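Local coordinates for sepf-like protein (Archaeoglobus fulgidus, PDB 3ZIE), which probably takes part in archaeal cell division, in the manner of the SepF proteins that anchor the Z ring to the membrane, at residues 8-22 and 43-55. The protein carries 1 engineered substitution. Sequence-based numbering, arbitrary orientation.
Sequences VTGLNEVPEIKREIY and RVLKDLRQLAEDV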
ATOM      1  N   VAL B   8     -11.168   5.883   5.782  1.00 12.52           N
ATOM      2  CA  VAL B   8     -12.490   5.260   5.993  1.00 14.14           C
ATOM      3  C   VAL B   8     -13.004   5.734   7.356  1.00 15.08           C
ATOM      4  O   VAL B   8     -12.415   5.372   8.395  1.00 14.93           O
ATOM      5  CB  VAL B   8     -12.435   3.689   5.963  1.00 13.51           C
ATOM      6  CG1 VAL B   8     -13.864   3.102   6.237  1.00 14.82           C
ATOM      7  CG2 VAL B   8     -11.908   3.212   4.610  1.00 12.75           C
ATOM      8  N   THR B   9     -14.065   6.532   7.337  1.00 16.63           N
ATOM      9  CA  THR B   9     -14.648   7.053   8.597  1.00 18.19           C
ATOM     10  C   THR B   9     -16.068   6.537   8.896  1.00 19.59           C
ATOM     11  O   THR B   9     -16.698   6.965   9.882  1.00 20.02           O
ATOM     12  CB  THR B   9     -14.701   8.594   8.567  1.00 18.40           C
ATOM     13  OG1 THR B   9     -15.263   9.011   7.316  1.00 20.62           O
ATOM     14  CG2 THR B   9     -13.283   9.146   8.710  1.00 18.24           C
ATOM     15  N   GLY B  10     -16.550   5.608   8.069  1.00 20.57           N
ATOM     16  CA  GLY B  10     -17.930   5.090   8.135  1.00 21.42           C
ATOM     17  C   GLY B  10     -18.266   4.382   6.841  1.00 21.47           C
ATOM     18  O   GLY B  10     -17.387   4.193   5.972  1.00 23.59           O
ATOM     19  N   LEU B  11     -19.535   4.053   6.636  1.00 19.85           N
ATOM     20  CA  LEU B  11     -19.915   3.309   5.445  1.00 19.38           C
ATOM     21  C   LEU B  11     -19.952   4.162   4.151  1.00 19.11           C
ATOM     22  O   LEU B  11     -20.021   3.633   3.045  1.00 16.63           O
ATOM     23  CB  LEU B  11     -21.264   2.613   5.668  1.00 21.54           C
ATOM     24  CG  LEU B  11     -21.183   1.264   6.415  1.00 22.95           C
ATOM     25  CD1 LEU B  11     -22.437   1.006   7.195  1.00 26.30           C
ATOM     26  CD2 LEU B  11     -20.980   0.162   5.385  1.00 26.06           C
ATOM     27  N   ASN B  12     -19.863   5.479   4.278  1.00 18.94           N
ATOM     28  CA  ASN B  12     -19.973   6.337   3.088  1.00 20.50           C
ATOM     29  C   ASN B  12     -18.779   6.298   2.089  1.00 19.87           C
ATOM     30  O   ASN B  12     -18.934   6.767   0.945  1.00 22.02           O
ATOM     31  CB  ASN B  12     -20.255   7.783   3.507  1.00 21.92           C
ATOM     32  CG  ASN B  12     -21.592   7.934   4.180  1.00 25.05           C
ATOM     33  OD1 ASN B  12     -21.742   8.684   5.174  1.00 25.83           O
ATOM     34  ND2 ASN B  12     -22.578   7.214   3.658  1.00 23.88           N
ATOM     35  N   GLU B  13     -17.632   5.730   2.480  1.00 17.24           N
ATOM     36  CA  GLU B  13     -16.476   5.571   1.534  1.00 16.23           C
ATOM     37  C   GLU B  13     -16.487   4.294   0.691  1.00 15.08           C
ATOM     38  O   GLU B  13     -15.771   4.178  -0.315  1.00 13.23           O
ATOM     39  CB  GLU B  13     -15.135   5.710   2.265  1.00 16.94           C
ATOM     40  CG  GLU B  13     -14.918   7.100   2.880  1.00 18.53           C
ATOM     41  CD  GLU B  13     -15.780   7.274   4.144  1.00 20.88           C
ATOM     42  OE1 GLU B  13     -15.582   6.492   5.095  1.00 21.47           O
ATOM     43  OE2 GLU B  13     -16.685   8.143   4.164  1.00 23.75           O
ATOM     44  N   VAL B  14     -17.314   3.325   1.086  1.00 15.10           N
ATOM     45  CA  VAL B  14     -17.333   2.007   0.420  1.00 14.03           C
ATOM     46  C   VAL B  14     -17.718   2.120  -1.040  1.00 13.33           C
ATOM     47  O   VAL B  14     -17.044   1.550  -1.870  1.00 13.56           O
ATOM     48  CB  VAL B  14     -18.217   0.975   1.166  1.00 14.21           C
ATOM     49  CG1 VAL B  14     -18.521  -0.255   0.250  1.00 12.90           C
ATOM     50  CG2 VAL B  14     -17.559   0.561   2.488  1.00 14.76           C
ATOM     51  N   PRO B  15     -18.777   2.910  -1.398  1.00 15.17           N
ATOM     52  CA  PRO B  15     -19.152   2.878  -2.805  1.00 13.36           C
ATOM     53  C   PRO B  15     -18.033   3.424  -3.725  1.00 13.67           C
ATOM     54  O   PRO B  15     -17.836   2.894  -4.832  1.00 12.59           O
ATOM     55  CB  PRO B  15     -20.434   3.757  -2.820  1.00 16.08           C
ATOM     56  CG  PRO B  15     -20.982   3.562  -1.380  1.00 15.98           C
ATOM     57  CD  PRO B  15     -19.724   3.733  -0.619  1.00 15.12           C
ATOM     58  N   GLU B  16     -17.288   4.453  -3.298  1.00 12.59           N
ATOM     59  CA  GLU B  16     -16.165   4.945  -4.147  1.00 13.42           C
ATOM     60  C   GLU B  16     -14.982   3.948  -4.179  1.00 11.48           C
ATOM     61  O   GLU B  16     -14.297   3.870  -5.185  1.00 13.05           O
ATOM     62  CB  GLU B  16     -15.660   6.354  -3.728  1.00 12.99           C
ATOM     63  CG  GLU B  16     -14.448   6.887  -4.566  1.00 16.52           C
ATOM     64  CD  GLU B  16     -14.724   6.957  -6.082  1.00 20.86           C
ATOM     65  OE1 GLU B  16     -15.897   7.099  -6.452  1.00 23.34           O
ATOM     66  OE2 GLU B  16     -13.797   6.827  -6.907  1.00 20.98           O
ATOM     67  N   ILE B  17     -14.722   3.233  -3.075  1.00 11.07           N
ATOM     68  CA  ILE B  17     -13.692   2.143  -3.068  1.00 10.87           C
ATOM     69  C   ILE B  17     -14.089   1.074  -4.082  1.00  9.87           C
ATOM     70  O   ILE B  17     -13.266   0.588  -4.891  1.00  9.88           O
ATOM     71  CB  ILE B  17     -13.487   1.603  -1.662  1.00  9.82           C
ATOM     72  CG1 ILE B  17     -12.872   2.721  -0.763  1.00 10.38           C
ATOM     73  CG2 ILE B  17     -12.707   0.249  -1.656  1.00  9.78           C
ATOM     74  CD1 ILE B  17     -12.972   2.382   0.787  1.00 11.49           C
ATOM     75  N   LYS B  18     -15.378   0.734  -4.082  1.00 10.19           N
ATOM     76  CA  LYS B  18     -15.853  -0.288  -5.025  1.00 10.56           C
ATOM     77  C   LYS B  18     -15.597   0.174  -6.442  1.00  9.87           C
ATOM     78  O   LYS B  18     -15.114  -0.611  -7.275  1.00 11.10           O
ATOM     79  CB  LYS B  18     -17.346  -0.623  -4.816  1.00 11.55           C
ATOM     80  CG  LYS B  18     -17.595  -1.403  -3.545  1.00 14.49           C
ATOM     81  CD  LYS B  18     -19.070  -1.531  -3.337  1.00 19.97           C
ATOM     82  CE  LYS B  18     -19.374  -2.754  -2.492  1.00 21.37           C
ATOM     83  NZ  LYS B  18     -20.886  -2.857  -2.311  1.00 23.45           N
ATOM     84  N   ARG B  19     -15.931   1.434  -6.729  1.00  9.60           N
ATOM     85  CA  ARG B  19     -15.772   1.994  -8.059  1.00 11.11           C
ATOM     86  C   ARG B  19     -14.311   1.931  -8.538  1.00  9.64           C
ATOM     87  O   ARG B  19     -14.042   1.558  -9.695  1.00  9.97           O
ATOM     88  CB  ARG B  19     -16.279   3.451  -8.133  1.00 11.39           C
ATOM     89  CG  ARG B  19     -17.508   3.660  -9.008  1.00 20.33           C
ATOM     90  CD  ARG B  19     -18.086   5.119  -8.858  1.00 24.66           C
ATOM     91  NE  ARG B  19     -19.284   5.042  -8.018  1.00 28.42           N
ATOM     92  CZ  ARG B  19     -19.489   5.653  -6.843  1.00 27.36           C
ATOM     93  NH1 ARG B  19     -18.618   6.522  -6.316  1.00 25.09           N
ATOM     94  NH2 ARG B  19     -20.637   5.413  -6.228  1.00 28.38           N
ATOM     95  N   GLU B  20     -13.379   2.277  -7.661  1.00  8.37           N
ATOM     96  CA  GLU B  20     -11.925   2.215  -8.008  1.00  8.81           C
ATOM     97  C   GLU B  20     -11.423   0.787  -8.317  1.00  8.53           C
ATOM     98  O   GLU B  20     -10.736   0.557  -9.312  1.00  9.93           O
ATOM     99  CB  GLU B  20     -11.095   2.884  -6.882  1.00  8.86           C
ATOM    100  CG  GLU B  20     -11.316   4.388  -6.830  1.00 11.94           C
ATOM    101  CD  GLU B  20     -10.593   5.116  -7.994  1.00 16.70           C
ATOM    102  OE1 GLU B  20     -10.264   4.472  -9.008  1.00 17.32           O
ATOM    103  OE2 GLU B  20     -10.350   6.338  -7.894  1.00 18.42           O
ATOM    104  N   ILE B  21     -11.823  -0.175  -7.498  1.00  8.37           N
ATOM    105  CA  ILE B  21     -11.507  -1.599  -7.710  1.00  9.15           C
ATOM    106  C   ILE B  21     -12.095  -2.120  -9.041  1.00 10.46           C
ATOM    107  O   ILE B  21     -11.374  -2.780  -9.836  1.00  8.60           O
ATOM    108  CB  ILE B  21     -11.982  -2.472  -6.462  1.00  8.92           C
ATOM    109  CG1 ILE B  21     -11.158  -2.103  -5.211  1.00  9.75           C
ATOM    110  CG2 ILE B  21     -11.852  -3.992  -6.772  1.00  7.85           C
ATOM    111  CD1 ILE B  21      -9.632  -2.546  -5.277  1.00  5.64           C
ATOM    112  N   TYR B  22     -13.373  -1.798  -9.292  1.00 10.50           N
ATOM    113  CA  TYR B  22     -14.028  -2.129 -10.552  1.00 11.01           C
ATOM    114  C   TYR B  22     -13.331  -1.451 -11.724  1.00 12.30           C
ATOM    115  O   TYR B  22     -13.354  -1.970 -12.826  1.00 14.28           O
ATOM    116  CB  TYR B  22     -15.552  -1.784 -10.520  1.00 11.91           C
ATOM    117  CG  TYR B  22     -16.376  -2.801  -9.709  1.00 14.87           C
ATOM    118  CD1 TYR B  22     -16.384  -4.127 -10.058  1.00 17.19           C
ATOM    119  CD2 TYR B  22     -17.129  -2.427  -8.591  1.00 16.96           C
ATOM    120  CE1 TYR B  22     -17.103  -5.093  -9.312  1.00 18.57           C
ATOM    121  CE2 TYR B  22     -17.871  -3.406  -7.840  1.00 18.40           C
ATOM    122  CZ  TYR B  22     -17.820  -4.726  -8.220  1.00 18.52           C
ATOM    123  OH  TYR B  22     -18.532  -5.721  -7.561  1.00 21.37           O
ATOM    124  N   ARG B  43     -19.080  -4.094   9.410  1.00 13.55           N
ATOM    125  CA  ARG B  43     -19.904  -3.936   8.215  1.00 14.02           C
ATOM    126  C   ARG B  43     -19.038  -3.529   7.038  1.00 14.11           C
ATOM    127  O   ARG B  43     -19.211  -4.032   5.905  1.00 11.53           O
ATOM    128  CB  ARG B  43     -20.978  -2.831   8.336  1.00 15.00           C
ATOM    129  CG  ARG B  43     -22.046  -2.997   9.408  1.00 20.69           C
ATOM    130  CD  ARG B  43     -23.111  -1.947   9.203  1.00 26.04           C
ATOM    131  NE  ARG B  43     -23.931  -1.792  10.387  1.00 32.25           N
ATOM    132  CZ  ARG B  43     -24.478  -0.640  10.797  1.00 36.01           C
ATOM    133  NH1 ARG B  43     -24.263   0.492  10.114  1.00 37.27           N
ATOM    134  NH2 ARG B  43     -25.236  -0.600  11.909  1.00 35.15           N
ATOM    135  N   VAL B  44     -18.132  -2.558   7.286  1.00 12.41           N
ATOM    136  CA  VAL B  44     -17.210  -2.116   6.208  1.00 11.55           C
ATOM    137  C   VAL B  44     -16.366  -3.331   5.742  1.00 11.67           C
ATOM    138  O   VAL B  44     -16.262  -3.630   4.537  1.00 11.88           O
ATOM    139  CB  VAL B  44     -16.295  -0.950   6.718  1.00 11.43           C
ATOM    140  CG1 VAL B  44     -15.166  -0.627   5.690  1.00  9.67           C
ATOM    141  CG2 VAL B  44     -17.160   0.333   6.903  1.00  9.93           C
ATOM    142  N   LEU B  45     -15.765  -4.042   6.697  1.00 10.54           N
ATOM    143  CA  LEU B  45     -14.859  -5.133   6.307  1.00 11.21           C
ATOM    144  C   LEU B  45     -15.652  -6.269   5.623  1.00 11.59           C
ATOM    145  O   LEU B  45     -15.150  -6.937   4.688  1.00 10.40           O
ATOM    146  CB  LEU B  45     -14.053  -5.710   7.490  1.00 11.05           C
ATOM    147  CG  LEU B  45     -12.928  -4.909   8.122  1.00 14.09           C
ATOM    148  CD1 LEU B  45     -12.385  -5.575   9.447  1.00 14.91           C
ATOM    149  CD2 LEU B  45     -11.806  -4.641   7.117  1.00 15.44           C
ATOM    150  N   LYS B  46     -16.877  -6.521   6.119  1.00 11.49           N
ATOM    151  CA  LYS B  46     -17.745  -7.460   5.401  1.00 13.58           C
ATOM    152  C   LYS B  46     -17.932  -6.993   3.922  1.00 13.24           C
ATOM    153  O   LYS B  46     -17.788  -7.771   2.982  1.00 12.10           O
ATOM    154  CB  LYS B  46     -19.109  -7.611   6.076  1.00 15.02           C
ATOM    155  CG  LYS B  46     -20.151  -8.433   5.226  1.00 19.02           C
ATOM    156  CD  LYS B  46     -21.597  -8.308   5.753  1.00 23.92           C
ATOM    157  CE  LYS B  46     -22.216  -6.873   5.546  1.00 28.94           C
ATOM    158  NZ  LYS B  46     -22.795  -6.596   4.157  1.00 28.14           N
ATOM    159  N   ASP B  47     -18.272  -5.729   3.730  1.00 12.66           N
ATOM    160  CA  ASP B  47     -18.417  -5.227   2.362  1.00 14.02           C
ATOM    161  C   ASP B  47     -17.128  -5.334   1.543  1.00 11.77           C
ATOM    162  O   ASP B  47     -17.164  -5.678   0.392  1.00 11.19           O
ATOM    163  CB  ASP B  47     -18.924  -3.786   2.335  1.00 14.06           C
ATOM    164  CG  ASP B  47     -20.320  -3.634   2.922  1.00 19.28           C
ATOM    165  OD1 ASP B  47     -21.091  -4.622   3.087  1.00 18.20           O
ATOM    166  OD2 ASP B  47     -20.636  -2.483   3.201  1.00 20.08           O
ATOM    167  N   LEU B  48     -15.978  -5.035   2.138  1.00 12.26           N
ATOM    168  CA  LEU B  48     -14.738  -5.012   1.359  1.00 10.97           C
ATOM    169  C   LEU B  48     -14.241  -6.424   1.050  1.00 11.35           C
ATOM    170  O   LEU B  48     -13.702  -6.668  -0.032  1.00 10.11           O
ATOM    171  CB  LEU B  48     -13.638  -4.236   2.084  1.00 12.03           C
ATOM    172  CG  LEU B  48     -13.961  -2.737   2.272  1.00 10.78           C
ATOM    173  CD1 LEU B  48     -12.704  -2.205   2.863  1.00 15.01           C
ATOM    174  CD2 LEU B  48     -14.273  -2.108   0.933  1.00 15.45           C
ATOM    175  N   ARG B  49     -14.444  -7.356   1.992  1.00 10.00           N
ATOM    176  CA  ARG B  49     -14.185  -8.760   1.723  1.00 11.15           C
ATOM    177  C   ARG B  49     -15.093  -9.359   0.633  1.00 11.17           C
ATOM    178  O   ARG B  49     -14.636 -10.158  -0.225  1.00 10.99           O
ATOM    179  CB  ARG B  49     -14.260  -9.579   3.024  1.00 13.15           C
ATOM    180  CG  ARG B  49     -13.054  -9.240   3.952  1.00 11.48           C
ATOM    181  CD  ARG B  49     -13.078 -10.114   5.202  1.00 14.31           C
ATOM    182  NE  ARG B  49     -12.296  -9.549   6.298  1.00 14.88           N
ATOM    183  CZ  ARG B  49     -10.962  -9.515   6.348  1.00 18.00           C
ATOM    184  NH1 ARG B  49     -10.230 -10.027   5.365  1.00 16.51           N
ATOM    185  NH2 ARG B  49     -10.360  -8.982   7.400  1.00 17.88           N
ATOM    186  N   GLN B  50     -16.360  -9.008   0.660  1.00 10.63           N
ATOM    187  CA  GLN B  50     -17.278  -9.440  -0.405  1.00 11.94           C
ATOM    188  C   GLN B  50     -16.861  -8.876  -1.770  1.00 10.82           C
ATOM    189  O   GLN B  50     -16.904  -9.585  -2.776  1.00 10.84           O
ATOM    190  CB  GLN B  50     -18.719  -9.027  -0.083  1.00 13.36           C
ATOM    191  CG  GLN B  50     -19.743  -9.671  -1.066  1.00 19.01           C
ATOM    192  CD  GLN B  50     -19.663 -11.208  -1.099  1.00 23.79           C
ATOM    193  OE1 GLN B  50     -19.396 -11.813  -2.156  1.00 27.40           O
ATOM    194  NE2 GLN B  50     -19.839 -11.835   0.053  1.00 23.30           N
ATOM    195  N   LEU B  51     -16.483  -7.597  -1.795  1.00 10.52           N
ATOM    196  CA  LEU B  51     -15.895  -6.971  -2.998  1.00 11.09           C
ATOM    197  C   LEU B  51     -14.705  -7.753  -3.549  1.00 10.87           C
ATOM    198  O   LEU B  51     -14.686  -8.063  -4.743  1.00  9.96           O
ATOM    199  CB  LEU B  51     -15.505  -5.489  -2.737  1.00 10.58           C
ATOM    200  CG  LEU B  51     -14.768  -4.676  -3.827  1.00 13.37           C
ATOM    201  CD1 LEU B  51     -15.664  -4.496  -5.081  1.00 14.88           C
ATOM    202  CD2 LEU B  51     -14.446  -3.315  -3.222  1.00 12.61           C
ATOM    203  N   ALA B  52     -13.717  -8.050  -2.714  1.00  9.97           N
ATOM    204  CA  ALA B  52     -12.586  -8.864  -3.146  1.00 10.98           C
ATOM    205  C   ALA B  52     -13.058 -10.177  -3.771  1.00 12.06           C
ATOM    206  O   ALA B  52     -12.528 -10.584  -4.812  1.00 11.88           O
ATOM    207  CB  ALA B  52     -11.594  -9.147  -2.026  1.00  9.46           C
ATOM    208  N   GLU B  53     -14.044 -10.835  -3.158  1.00 13.39           N
ATOM    209  CA  GLU B  53     -14.547 -12.113  -3.712  1.00 14.98           C
ATOM    210  C   GLU B  53     -15.239 -11.899  -5.046  1.00 13.21           C
ATOM    211  O   GLU B  53     -15.105 -12.684  -5.994  1.00 13.06           O
ATOM    212  CB  GLU B  53     -15.481 -12.810  -2.705  1.00 17.05           C
ATOM    213  CG  GLU B  53     -15.048 -14.224  -2.474  1.00 25.09           C
ATOM    214  CD  GLU B  53     -15.814 -14.886  -1.345  1.00 30.90           C
ATOM    215  OE1 GLU B  53     -17.056 -14.952  -1.454  1.00 33.66           O
ATOM    216  OE2 GLU B  53     -15.163 -15.335  -0.346  1.00 34.00           O
ATOM    217  N   ASP B  54     -15.998 -10.826  -5.121  1.00 13.20           N
ATOM    218  CA  ASP B  54     -16.736 -10.500  -6.334  1.00 12.89           C
ATOM    219  C   ASP B  54     -15.855 -10.228  -7.510  1.00 11.46           C
ATOM    220  O   ASP B  54     -16.280 -10.495  -8.622  1.00 13.47           O
ATOM    221  CB  ASP B  54     -17.645  -9.284  -6.162  1.00 12.95           C
ATOM    222  CG  ASP B  54     -18.829  -9.577  -5.250  1.00 16.11           C
ATOM    223  OD1 ASP B  54     -19.056 -10.748  -4.882  1.00 15.30           O
ATOM    224  OD2 ASP B  54     -19.495  -8.623  -4.879  1.00 16.41           O
ATOM    225  N   VAL B  55     -14.658  -9.702  -7.293  1.00  9.73           N
ATOM    226  CA  VAL B  55     -13.778  -9.348  -8.434  1.00  8.68           C
ATOM    227  C   VAL B  55     -12.598 -10.329  -8.589  1.00  8.59           C
ATOM    228  O   VAL B  55     -11.727 -10.133  -9.451  1.00  8.64           O
ATOM    229  CB  VAL B  55     -13.323  -7.865  -8.365  1.00  9.55           C
ATOM    230  CG1 VAL B  55     -14.514  -6.916  -8.237  1.00  7.96           C
ATOM    231  CG2 VAL B  55     -12.339  -7.638  -7.233  1.00  8.29           C
TER
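Helix 14-22 and helix 43-55 run side by side in nearly the same direction, their axes 10.8 Å apart and crossing at -16°; K18 and Y22 lie level with L51 and V55, and L11, nearer the N-terminus, with V44. No hydrogen bond links the two segments, and aliphatic and aromatic groups make most of the contacts, joined by the side chains of K18, R43 and D47. L51, the residue most covered by the other segment, is a knob in a hole formed by I17, K18, I21 and Y22. With CG anti to the backbone N (chi1 175°), its branched end reaches in among these four residues: CD2 lies 3.7 Å from K18 CG, in the aliphatic part of the lysine, while CD1 lies 3.7 Å from Y22 CE2. The Y22 ring approaches both L51 and V55 obliquely, with its CE1 only 3.3 Å from V55 CG1, a tight fit. V55 turns its other methyl, CG2, to I21 CG2, and I17 CG2 meets L48 CD2 at 3.8 Å as the two side chains cross at about a right angle. At the other end V8 and V44 meet tip to tip through their CG1 methyls, and V14 slides past V44. L11 divides its methyls: CD1 sits at the edge of the R43 guanidinium, 3.5 Å from NH1, whereas CD2 lies 3.4 Å from D47 OD2, whose other oxygen, OD1, is salt-bridged to K46 NZ. An alanine in place of L11 would lose both methyls and is likely to leave V44 CG2 less covered and the R43 side chain freer to move. Both helices pack on one face of the four-stranded sheet, where M69 of strand 66-70 touches I17, I21, L48 and L51. I59 of strand 58-62 adjoins helix 43-55, and I81 of the second subunit packs against I17.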